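Local coordinates for beta-methylmalyl-CoA dehydratase (Chloroflexus aurantiacus, PDB 4E3E), which catalyses the reversible dehydration of (2R,3S)-beta-methylmalyl-CoA to mesaconyl-CoA in the glyoxylate assimilation cycle, working as a homodimer, at residues Gln18-Ala23 with Val77-Leu82; Ala86-Ala91 with Trp145-Lys150; Gly113-Lys118 with Pro158-Pro163; Ser276-Asn281 with Val339-Tyr344. One frame throughout, in Å; residues are numbered along the deposited sequence.

Contact 1: residues Gln18-Ala23 with Val77-Leu82; sequences QTIVHA and VPDISL
Ile20 meets the end of helix 65-80 with both branches of its side chain. Its CD1 lies 3.7 Å from Ile80 CD1, an apolar touch that suits two branched residues, while CG2 rests beside the carboxylate of Asp79. Val21 contributes its carbonyl, since water 1 donates to Val21 O and, more weakly, to Asp79 OD2. His22 carries the main bond: ND1 gives its proton to Asp79 OD2 at 2.7 Å, nearly straight at 164°. CG is anti to the carbonyl carbon (chi1 -54°), and the ring is turned about the next bond (chi2 -67°); OD2 lies in its plane and offers its anti lone pair, ring and carboxylate being nearly coplanar. NE2 bonds Ser109 OG on strand 104-116. An alanine at His22 would probably leave Asp79 OD2 without its imidazole donor and Ser109 OG without this imidazole partner, opening a gap beside Ile80. At Ala23, the backbone N donates to water 2, which donates to Asp79 OD2 over 2.7 Å. One carboxylate oxygen therefore gathers an imidazole N-H, a firm water and a weakly bound one, a setting likely to keep Asp79 ionised and to tie strand 19-27, outermost in this chain's sheet, to helix 65-80.

Contact 2: residues Ala86-Ala91 with Trp145-Lys150; sequences ANLGYA and WVMVRK
Leu88 N donates to Trp145 O at 2.7 Å, and Met147 N to Ala86 O at 2.9 Å, the latter nearly along the C=O axis. The third bond, from Trp145 N to Gly89 O, is longer at 3.2 Å and tilted 34° from the carbonyl plane. Leu88 and Gly89 thus both face Trp145, which makes a classic beta bulge in this antiparallel pair. Asn87 lies on the same face as Val146; its OD1 bonds Arg144 NH1, and its amide ND2 reaches Gly89 O weakly. The indole of Trp145 lies over the bulge. Its CG stands between the backbone N and the carbonyl carbon (chi1 56°), and the ring lies against the opposite backbone. Gly89 CA sits 3.6 Å from the centroid of the six-membered ring, over the face, a CH-pi contact. Glycine suits this place because a CB would run into the ring. Leu88 CB presses on Trp145 CD1 at 3.3 Å, and Leu88 CD1 rests on Met147 CB, 4.0 Å away; residue 147 is selenomethionine. An alanine at Trp145 would probably uncover the backbone of Gly89 and leave Leu88 CB and Ala91 CB without their aromatic neighbour. Ala86, Asn87 and Leu88 belong to a substrate-binding stretch inferred by similarity. Tyr126 of strand 122-132 stacks on Trp145, whereas Val146 packs on Ile80 and Tyr90 on Phe73, both of helix 65-80, the helix that a hot-dog sheet wraps.

Contact 3: residues Gly113-Lys118 with Pro158-Pro163; sequences GLRQNK and PETVVP. With SO4 (sulfate ion), chain C.
Arg115 holds CG anti to its backbone N (chi1 -176°), which sets CG 3.8 Å from Thr160 CG2; a bend at chi3 (69°) then turns the chain beyond CD. The two side chains lie side by side, pointing the same way. On the neighbouring residue, Leu114 crosses the ring of Pro158 at about a right angle, with Leu114 CD1 3.8 Å from Pro158 CB. The backbones are joined by a single antiparallel bridge, Leu114 with Val161: Leu114 N donates to Val161 O at 2.8 Å, and Val161 N returns a bond to Leu114 O at 2.9 Å. Gly113 CA lies close to Val161 O (3.0 Å) and to Pro163 CD, where a CB would clash with both, so the absence of a side chain lets the loop lie against strand 104-116. Past the strand's end, a sulfate, probably from the crystallisation liquor, is gripped by Arg115 NH1 to O3 at 2.8 Å, near the guanidinium plane, and by Lys118 NZ to O2 at 2.7 Å. Lys118 N adds a weak bond to O3. Two basic side chains and a backbone N-H converging on one anion would probably make a local positive patch, beside a loop held mainly by backbone bonds and apolar packing.

Contact 4: residues Ser276-Asn281 with Val339-Tyr344; sequences SGRHTN and VLDFDY
Phe342 turns the edge of its ring to Gly277 CA, near the ring plane, across the strand pair. On its own strand, Phe342 CE2 lies above one face of the Tyr344 ring, toward its rim. The imidazole of His279 has water 3 at its edge, in plane and 2.8 Å from ND1; the same water donates to Val339 O. NE2 bonds Tyr90 OH, and the Leu340 side chain runs beside that of His279, with Leu340 CD1 3.8 Å from His279 ND1. The guanidinium of Arg278 and the carboxylate of Asp341 are 16° apart in plane, yet Arg278 NH2 to Asp341 OD2 spans 3.7 Å with the oxygen well out of the guanidinium plane, a long salt bridge of charges alone. Asp341 is held more firmly by Arg313, Tyr334 and Tyr327, which would help to keep a buried carboxylate ionised. The backbones pair through four bonds, among them Asp343 N to Ser276 O at 2.9 Å. Beyond them, Thr280 N makes a weak bond to Val339 O. Val339 and Leu340 both face Ala316, a classic beta bulge on the other side of their strand. Helix 250-265, through Ile254, packs on His279, Leu340 and Phe342, as expected of a hot-dog fold, whose antiparallel sheet wraps a central helix.

Overall arrangement
From the N terminus, contact 1 closes first, bringing strand 19-27 to the end of helix 65-80 across a largely helical loop. Contact 2 joins strand 84-95 to strand 138-149, closing a loop made mostly of strands 104-116 and 122-132. Contact 3 crosses it, its segments alternating with those of contact 2, and closes a loop holding strands 122-132 and 138-149; Lys150 NZ to Gln116 OE1 links the two. Ile80 on Val148 connects contact 1 to contact 2. Contact 4 follows in series, its loop carrying strands 288-300 and 307-318. Strands 84-95 and 270-278 are neighbours, and the Tyr90-His279 link joins contacts 2 and 4 within one antiparallel sheet.

Contact 1: residues Gln18-Ala23 with Val77-Leu82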
# COMPACT_ATOMS: atom_id res chain seq x y z
N GLN A 18 -0.52 -26.86 -26.61
CA GLN A 18 -1.77 -26.32 -26.04
C GLN A 18 -1.64 -24.83 -25.69
O GLN A 18 -0.60 -24.38 -25.20
CB GLN A 18 -2.26 -27.12 -24.83
CG GLN A 18 -1.62 -26.74 -23.50
CD GLN A 18 -2.21 -27.47 -22.31
OE1 GLN A 18 -1.52 -28.25 -21.65
NE2 GLN A 18 -3.49 -27.23 -22.03
N THR A 19 -2.70 -24.08 -25.98
CA THR A 19 -2.78 -22.68 -25.59
C THR A 19 -3.72 -22.54 -24.39
O THR A 19 -4.85 -23.02 -24.43
CB THR A 19 -3.29 -21.80 -26.75
OG1 THR A 19 -2.37 -21.91 -27.84
CG2 THR A 19 -3.37 -20.33 -26.34
N ILE A 20 -3.23 -21.91 -23.33
CA ILE A 20 -4.02 -21.63 -22.16
C ILE A 20 -4.35 -20.14 -22.09
O ILE A 20 -3.44 -19.29 -22.10
CB ILE A 20 -3.29 -22.05 -20.87
CG1 ILE A 20 -2.91 -23.54 -20.92
CG2 ILE A 20 -4.15 -21.73 -19.65
CD1 ILE A 20 -1.97 -23.98 -19.83
N VAL A 21 -5.64 -19.83 -22.03
CA VAL A 21 -6.11 -18.45 -21.86
C VAL A 21 -6.32 -18.21 -20.36
O VAL A 21 -7.20 -18.82 -19.77
CB VAL A 21 -7.41 -18.17 -22.65
CG1 VAL A 21 -7.90 -16.74 -22.40
CG2 VAL A 21 -7.18 -18.41 -24.14
N HIS A 22 -5.51 -17.37 -19.77
CA HIS A 22 -5.55 -17.12 -18.36
C HIS A 22 -6.66 -16.23 -17.89
O HIS A 22 -7.10 -15.34 -18.58
CB HIS A 22 -4.20 -16.61 -17.87
CG HIS A 22 -3.04 -17.50 -18.24
ND1 HIS A 22 -2.89 -18.70 -17.73
CD2 HIS A 22 -2.00 -17.31 -19.09
CE1 HIS A 22 -1.81 -19.25 -18.22
NE2 HIS A 22 -1.26 -18.41 -19.05
N ALA A 23 -7.07 -16.43 -16.66
CA ALA A 23 -8.10 -15.63 -16.05
C ALA A 23 -7.63 -14.25 -15.61
O ALA A 23 -6.48 -13.97 -15.56
CB ALA A 23 -8.69 -16.37 -14.88
N VAL A 77 0.41 -17.85 -13.30
CA VAL A 77 0.72 -18.71 -12.14
C VAL A 77 -0.35 -19.80 -11.82
O VAL A 77 0.02 -20.98 -11.65
CB VAL A 77 1.10 -17.88 -10.89
CG1 VAL A 77 1.20 -18.77 -9.64
CG2 VAL A 77 2.42 -17.16 -11.14
N PRO A 78 -1.65 -19.43 -11.77
CA PRO A 78 -2.67 -20.46 -11.47
C PRO A 78 -2.59 -21.69 -12.40
O PRO A 78 -2.74 -22.82 -11.92
CB PRO A 78 -4.00 -19.71 -11.68
CG PRO A 78 -3.66 -18.28 -11.43
CD PRO A 78 -2.29 -18.12 -12.05
N ASP A 79 -2.31 -21.47 -13.69
CA ASP A 79 -2.33 -22.54 -14.69
C ASP A 79 -0.98 -23.19 -15.00
O ASP A 79 -0.93 -24.32 -15.48
CB ASP A 79 -2.93 -22.01 -16.00
CG ASP A 79 -4.30 -21.40 -15.80
OD1 ASP A 79 -5.16 -22.08 -15.21
OD2 ASP A 79 -4.51 -20.26 -16.21
N ILE A 80 0.11 -22.47 -14.74
CA ILE A 80 1.43 -22.94 -15.12
C ILE A 80 2.26 -23.40 -13.93
O ILE A 80 2.85 -24.48 -13.97
CB ILE A 80 2.21 -21.87 -15.93
CG1 ILE A 80 1.40 -21.43 -17.16
CG2 ILE A 80 3.61 -22.35 -16.32
CD1 ILE A 80 0.98 -22.54 -18.10
N SER A 81 2.32 -22.59 -12.87
CA SER A 81 3.30 -22.83 -11.81
C SER A 81 2.70 -23.05 -10.43
O SER A 81 3.45 -23.15 -9.45
CB SER A 81 4.38 -21.74 -11.78
OG SER A 81 3.81 -20.43 -11.73
N LEU A 82 1.38 -23.14 -10.34
CA LEU A 82 0.74 -23.47 -9.07
C LEU A 82 1.38 -24.71 -8.42
O LEU A 82 1.64 -24.73 -7.22
CB LEU A 82 -0.78 -23.64 -9.22
CG LEU A 82 -1.56 -23.73 -7.91
CD1 LEU A 82 -1.39 -22.47 -7.06
CD2 LEU A 82 -3.04 -24.00 -8.16
O HOH W 1 -7.25 -21.22 -17.58
O HOH W 2 -6.00 -18.50 -14.87

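Contact 2: residues Ala86-Ala91 with Trp145-Lys150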
# COMPACT_ATOMS: atom_id res chain seq x y z
N ALA A 86 10.15 -25.06 -8.96
CA ALA A 86 10.98 -23.89 -9.22
C ALA A 86 10.78 -23.39 -10.64
O ALA A 86 10.42 -24.15 -11.54
CB ALA A 86 12.45 -24.22 -9.00
N ASN A 87 11.00 -22.09 -10.82
CA ASN A 87 11.17 -21.55 -12.16
C ASN A 87 12.62 -21.77 -12.53
O ASN A 87 13.52 -21.52 -11.73
CB ASN A 87 10.85 -20.07 -12.20
CG ASN A 87 10.66 -19.57 -13.63
OD1 ASN A 87 9.59 -19.77 -14.22
ND2 ASN A 87 11.69 -18.94 -14.19
N LEU A 88 12.86 -22.24 -13.75
CA LEU A 88 14.21 -22.63 -14.12
C LEU A 88 14.95 -21.59 -14.98
O LEU A 88 16.17 -21.54 -14.95
CB LEU A 88 14.23 -24.03 -14.76
CG LEU A 88 13.82 -25.17 -13.82
CD1 LEU A 88 13.73 -26.47 -14.61
CD2 LEU A 88 14.78 -25.31 -12.64
N GLY A 89 14.21 -20.76 -15.72
CA GLY A 89 14.83 -19.72 -16.53
C GLY A 89 13.81 -18.92 -17.31
O GLY A 89 12.61 -19.24 -17.30
N TYR A 90 14.29 -17.86 -17.97
CA TYR A 90 13.49 -17.02 -18.87
C TYR A 90 14.33 -16.85 -20.12
O TYR A 90 15.57 -16.98 -20.06
CB TYR A 90 13.26 -15.62 -18.26
CG TYR A 90 12.72 -15.58 -16.85
CD1 TYR A 90 13.58 -15.65 -15.76
CD2 TYR A 90 11.36 -15.45 -16.61
CE1 TYR A 90 13.11 -15.61 -14.46
CE2 TYR A 90 10.86 -15.40 -15.30
CZ TYR A 90 11.74 -15.48 -14.24
OH TYR A 90 11.27 -15.44 -12.94
N ALA A 91 13.68 -16.56 -21.25
CA ALA A 91 14.40 -16.23 -22.48
C ALA A 91 13.48 -15.44 -23.37
O ALA A 91 12.25 -15.53 -23.25
CB ALA A 91 14.88 -17.49 -23.20
N TRP A 145 10.60 -21.56 -18.25
CA TRP A 145 10.44 -22.98 -18.00
C TRP A 145 10.48 -23.25 -16.54
O TRP A 145 11.20 -22.58 -15.79
CB TRP A 145 11.39 -23.85 -18.83
CG TRP A 145 12.87 -23.57 -18.71
CD1 TRP A 145 13.82 -24.34 -18.05
CD2 TRP A 145 13.63 -22.45 -19.30
NE1 TRP A 145 15.07 -23.79 -18.16
CE2 TRP A 145 15.03 -22.65 -18.90
CE3 TRP A 145 13.30 -21.34 -20.08
CZ2 TRP A 145 16.04 -21.77 -19.27
CZ3 TRP A 145 14.32 -20.45 -20.44
CH2 TRP A 145 15.66 -20.66 -20.05
N VAL A 146 9.66 -24.21 -16.12
CA VAL A 146 9.39 -24.49 -14.71
C VAL A 146 9.46 -25.99 -14.45
O VAL A 146 9.09 -26.79 -15.32
CB VAL A 146 8.00 -23.97 -14.25
CG1 VAL A 146 7.98 -22.46 -14.16
CG2 VAL A 146 6.91 -24.38 -15.22
N MSE A 147 9.92 -26.36 -13.27
CA MSE A 147 9.92 -27.75 -12.86
C MSE A 147 8.63 -27.96 -12.13
O MSE A 147 8.38 -27.33 -11.10
CB MSE A 147 11.10 -27.99 -11.94
CG MSE A 147 11.10 -29.48 -11.63
SE MSE A 147 12.67 -29.80 -10.50
CE MSE A 147 14.03 -29.99 -11.92
N VAL A 148 7.78 -28.84 -12.67
CA VAL A 148 6.44 -29.07 -12.11
C VAL A 148 6.28 -30.49 -11.58
O VAL A 148 6.74 -31.46 -12.19
CB VAL A 148 5.34 -28.79 -13.16
CG1 VAL A 148 3.94 -28.88 -12.54
CG2 VAL A 148 5.54 -27.41 -13.78
N ARG A 149 5.61 -30.60 -10.43
CA ARG A 149 5.27 -31.89 -9.85
C ARG A 149 4.38 -32.72 -10.76
O ARG A 149 3.48 -32.19 -11.43
CB ARG A 149 4.52 -31.71 -8.53
CG ARG A 149 5.35 -31.17 -7.39
CD ARG A 149 4.49 -31.13 -6.13
NE ARG A 149 5.15 -30.37 -5.07
CZ ARG A 149 4.96 -29.07 -4.85
NH1 ARG A 149 4.12 -28.36 -5.58
NH2 ARG A 149 5.62 -28.48 -3.87
N LYS A 150 4.63 -34.02 -10.78
CA LYS A 150 3.67 -34.96 -11.31
C LYS A 150 2.71 -35.29 -10.18
O LYS A 150 3.14 -35.46 -9.04
CB LYS A 150 4.37 -36.23 -11.80
CG LYS A 150 5.04 -36.08 -13.15
CD LYS A 150 5.75 -37.35 -13.58
CE LYS A 150 4.77 -38.45 -14.00
NZ LYS A 150 5.48 -39.64 -14.54

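Contact 3: residues Gly113-Lys118 with Pro158-Pro163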
# COMPACT_ATOMS: atom_id res chain seq x y z
N GLY A 113 7.35 -26.86 -24.95
CA GLY A 113 8.33 -27.86 -24.56
C GLY A 113 7.92 -28.65 -23.34
O GLY A 113 7.28 -28.12 -22.43
N LEU A 114 8.29 -29.93 -23.33
CA LEU A 114 8.09 -30.83 -22.20
C LEU A 114 9.27 -31.79 -22.07
O LEU A 114 9.76 -32.31 -23.07
CB LEU A 114 6.81 -31.65 -22.37
CG LEU A 114 5.43 -30.99 -22.33
CD1 LEU A 114 4.33 -31.98 -22.71
CD2 LEU A 114 5.18 -30.37 -20.96
N ARG A 115 9.72 -32.01 -20.84
CA ARG A 115 10.71 -33.05 -20.56
C ARG A 115 10.56 -33.58 -19.13
O ARG A 115 10.87 -32.88 -18.16
CB ARG A 115 12.16 -32.58 -20.79
CG ARG A 115 13.18 -33.70 -20.58
CD ARG A 115 14.63 -33.23 -20.64
NE ARG A 115 15.01 -32.39 -19.49
CZ ARG A 115 15.60 -32.83 -18.38
NH1 ARG A 115 15.88 -34.12 -18.22
NH2 ARG A 115 15.91 -31.97 -17.41
N GLN A 116 10.09 -34.82 -19.02
CA GLN A 116 9.99 -35.48 -17.73
C GLN A 116 11.39 -35.63 -17.16
O GLN A 116 12.31 -35.98 -17.88
CB GLN A 116 9.32 -36.85 -17.85
CG GLN A 116 9.28 -37.61 -16.53
CD GLN A 116 8.32 -38.78 -16.56
OE1 GLN A 116 7.10 -38.60 -16.65
NE2 GLN A 116 8.87 -39.98 -16.47
N ASN A 117 11.54 -35.34 -15.87
CA ASN A 117 12.83 -35.51 -15.21
C ASN A 117 13.21 -36.98 -15.03
O ASN A 117 12.34 -37.86 -15.06
CB ASN A 117 12.89 -34.74 -13.88
CG ASN A 117 13.12 -33.26 -14.10
OD1 ASN A 117 14.11 -32.86 -14.73
ND2 ASN A 117 12.20 -32.42 -13.59
N LYS A 118 14.50 -37.23 -14.88
CA LYS A 118 15.03 -38.59 -14.81
C LYS A 118 14.49 -39.41 -13.64
O LYS A 118 14.29 -40.62 -13.77
CB LYS A 118 16.56 -38.59 -14.85
CG LYS A 118 17.10 -38.52 -16.26
CD LYS A 118 18.43 -37.81 -16.32
CE LYS A 118 18.68 -37.25 -17.71
NZ LYS A 118 19.86 -36.35 -17.66
N PRO A 158 5.58 -37.72 -21.36
CA PRO A 158 5.35 -37.23 -22.72
C PRO A 158 6.62 -37.40 -23.54
O PRO A 158 7.70 -37.60 -22.97
CB PRO A 158 5.06 -35.74 -22.51
CG PRO A 158 5.83 -35.39 -21.27
CD PRO A 158 5.79 -36.62 -20.40
N GLU A 159 6.51 -37.33 -24.86
CA GLU A 159 7.69 -37.30 -25.70
C GLU A 159 8.45 -36.02 -25.36
O GLU A 159 7.85 -34.96 -25.23
CB GLU A 159 7.30 -37.30 -27.17
CG GLU A 159 8.49 -37.55 -28.09
CD GLU A 159 8.15 -37.34 -29.54
OE1 GLU A 159 7.05 -37.77 -29.96
OE2 GLU A 159 8.98 -36.76 -30.27
N THR A 160 9.77 -36.14 -25.20
CA THR A 160 10.60 -34.98 -24.90
C THR A 160 10.66 -34.03 -26.10
O THR A 160 11.06 -34.44 -27.19
CB THR A 160 12.02 -35.40 -24.49
OG1 THR A 160 11.96 -36.13 -23.26
CG2 THR A 160 12.93 -34.17 -24.31
N VAL A 161 10.25 -32.79 -25.89
CA VAL A 161 10.45 -31.72 -26.87
C VAL A 161 10.99 -30.51 -26.14
O VAL A 161 10.32 -29.95 -25.26
CB VAL A 161 9.15 -31.34 -27.62
CG1 VAL A 161 9.38 -30.13 -28.53
CG2 VAL A 161 8.63 -32.53 -28.43
N VAL A 162 12.21 -30.11 -26.48
CA VAL A 162 12.86 -28.96 -25.85
C VAL A 162 13.10 -27.91 -26.93
O VAL A 162 13.78 -28.19 -27.92
CB VAL A 162 14.19 -29.37 -25.18
CG1 VAL A 162 14.87 -28.16 -24.55
CG2 VAL A 162 13.95 -30.46 -24.15
N PRO A 163 12.54 -26.70 -26.75
CA PRO A 163 12.69 -25.71 -27.82
C PRO A 163 14.10 -25.10 -27.83
O PRO A 163 14.80 -25.16 -26.81
CB PRO A 163 11.65 -24.65 -27.45
CG PRO A 163 11.57 -24.72 -25.95
CD PRO A 163 11.83 -26.15 -25.58
S SO4 C . 17.81 -34.20 -14.93
O1 SO4 C . 17.94 -34.89 -13.63
O2 SO4 C . 18.95 -34.54 -15.81
O3 SO4 C . 16.55 -34.64 -15.57
O4 SO4 C . 17.81 -32.73 -14.71

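Contact 4: residues Ser276-Asn281 with Val339-Tyr344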
# COMPACT_ATOMS: atom_id res chain seq x y z
N SER A 276 17.88 -13.44 -19.71
CA SER A 276 17.84 -14.63 -18.87
C SER A 276 17.73 -14.20 -17.42
O SER A 276 17.95 -13.02 -17.10
CB SER A 276 19.05 -15.54 -19.09
OG SER A 276 20.21 -14.96 -18.55
N GLY A 277 17.37 -15.14 -16.56
CA GLY A 277 17.12 -14.85 -15.17
C GLY A 277 17.15 -16.17 -14.44
O GLY A 277 16.45 -17.11 -14.82
N ARG A 278 17.98 -16.24 -13.42
CA ARG A 278 18.06 -17.41 -12.56
C ARG A 278 17.89 -16.97 -11.12
O ARG A 278 18.61 -16.08 -10.65
CB ARG A 278 19.40 -18.11 -12.72
CG ARG A 278 19.38 -19.28 -13.69
CD ARG A 278 20.77 -19.83 -13.97
NE ARG A 278 21.53 -18.82 -14.71
CZ ARG A 278 22.52 -19.06 -15.57
NH1 ARG A 278 22.92 -20.30 -15.83
NH2 ARG A 278 23.11 -18.04 -16.17
N HIS A 279 16.93 -17.59 -10.43
CA HIS A 279 16.77 -17.43 -8.99
C HIS A 279 17.59 -18.49 -8.35
O HIS A 279 17.12 -19.59 -8.13
CB HIS A 279 15.30 -17.52 -8.59
CG HIS A 279 14.42 -16.60 -9.39
ND1 HIS A 279 14.38 -15.27 -9.18
CD2 HIS A 279 13.59 -16.84 -10.49
CE1 HIS A 279 13.55 -14.69 -10.07
NE2 HIS A 279 13.06 -15.65 -10.87
N THR A 280 18.85 -18.15 -8.07
CA THR A 280 19.89 -19.13 -7.77
C THR A 280 19.78 -19.75 -6.38
O THR A 280 20.18 -20.88 -6.17
CB THR A 280 21.29 -18.50 -7.94
OG1 THR A 280 21.34 -17.28 -7.20
CG2 THR A 280 21.54 -18.16 -9.41
N ASN A 281 19.28 -18.97 -5.43
CA ASN A 281 18.98 -19.44 -4.08
C ASN A 281 17.70 -18.74 -3.62
O ASN A 281 17.39 -17.65 -4.13
CB ASN A 281 20.15 -19.14 -3.11
CG ASN A 281 21.35 -20.04 -3.36
OD1 ASN A 281 21.29 -21.25 -3.14
ND2 ASN A 281 22.44 -19.45 -3.81
N VAL A 339 21.41 -14.74 -4.95
CA VAL A 339 19.99 -15.14 -5.03
C VAL A 339 19.39 -14.87 -6.41
O VAL A 339 18.35 -15.45 -6.76
CB VAL A 339 19.12 -14.48 -3.93
CG1 VAL A 339 19.53 -14.99 -2.53
CG2 VAL A 339 19.13 -12.95 -4.03
N LEU A 340 20.05 -14.02 -7.18
CA LEU A 340 19.54 -13.62 -8.49
C LEU A 340 20.69 -13.39 -9.45
O LEU A 340 21.65 -12.70 -9.10
CB LEU A 340 18.74 -12.33 -8.38
CG LEU A 340 18.15 -11.86 -9.72
CD1 LEU A 340 17.06 -12.83 -10.17
CD2 LEU A 340 17.63 -10.41 -9.63
N ASP A 341 20.59 -13.97 -10.64
CA ASP A 341 21.49 -13.65 -11.75
C ASP A 341 20.59 -13.22 -12.90
O ASP A 341 19.97 -14.06 -13.54
CB ASP A 341 22.33 -14.88 -12.12
CG ASP A 341 23.30 -14.61 -13.27
OD1 ASP A 341 23.30 -13.48 -13.83
OD2 ASP A 341 24.06 -15.54 -13.62
N PHE A 342 20.52 -11.92 -13.16
CA PHE A 342 19.51 -11.33 -14.04
C PHE A 342 20.21 -10.63 -15.20
O PHE A 342 21.03 -9.74 -14.98
CB PHE A 342 18.64 -10.34 -13.24
CG PHE A 342 17.47 -9.75 -14.00
CD1 PHE A 342 16.50 -10.57 -14.58
CD2 PHE A 342 17.31 -8.36 -14.09
CE1 PHE A 342 15.42 -10.00 -15.27
CE2 PHE A 342 16.23 -7.79 -14.78
CZ PHE A 342 15.29 -8.62 -15.37
N ASP A 343 19.89 -11.03 -16.43
CA ASP A 343 20.60 -10.57 -17.62
C ASP A 343 19.54 -9.93 -18.50
O ASP A 343 18.59 -10.59 -18.94
CB ASP A 343 21.27 -11.81 -18.29
CG ASP A 343 21.78 -11.56 -19.73
OD1 ASP A 343 21.64 -10.47 -20.35
OD2 ASP A 343 22.36 -12.53 -20.26
N TYR A 344 19.68 -8.64 -18.76
CA TYR A 344 18.64 -7.88 -19.41
C TYR A 344 19.25 -6.75 -20.20
O TYR A 344 20.47 -6.52 -20.14
CB TYR A 344 17.62 -7.35 -18.37
CG TYR A 344 18.22 -6.46 -17.30
CD1 TYR A 344 19.11 -6.98 -16.35
CD2 TYR A 344 17.93 -5.08 -17.24
CE1 TYR A 344 19.68 -6.18 -15.37
CE2 TYR A 344 18.50 -4.27 -16.26
CZ TYR A 344 19.38 -4.83 -15.32
OH TYR A 344 19.95 -4.05 -14.33
O HOH W 3 15.88 -14.39 -6.97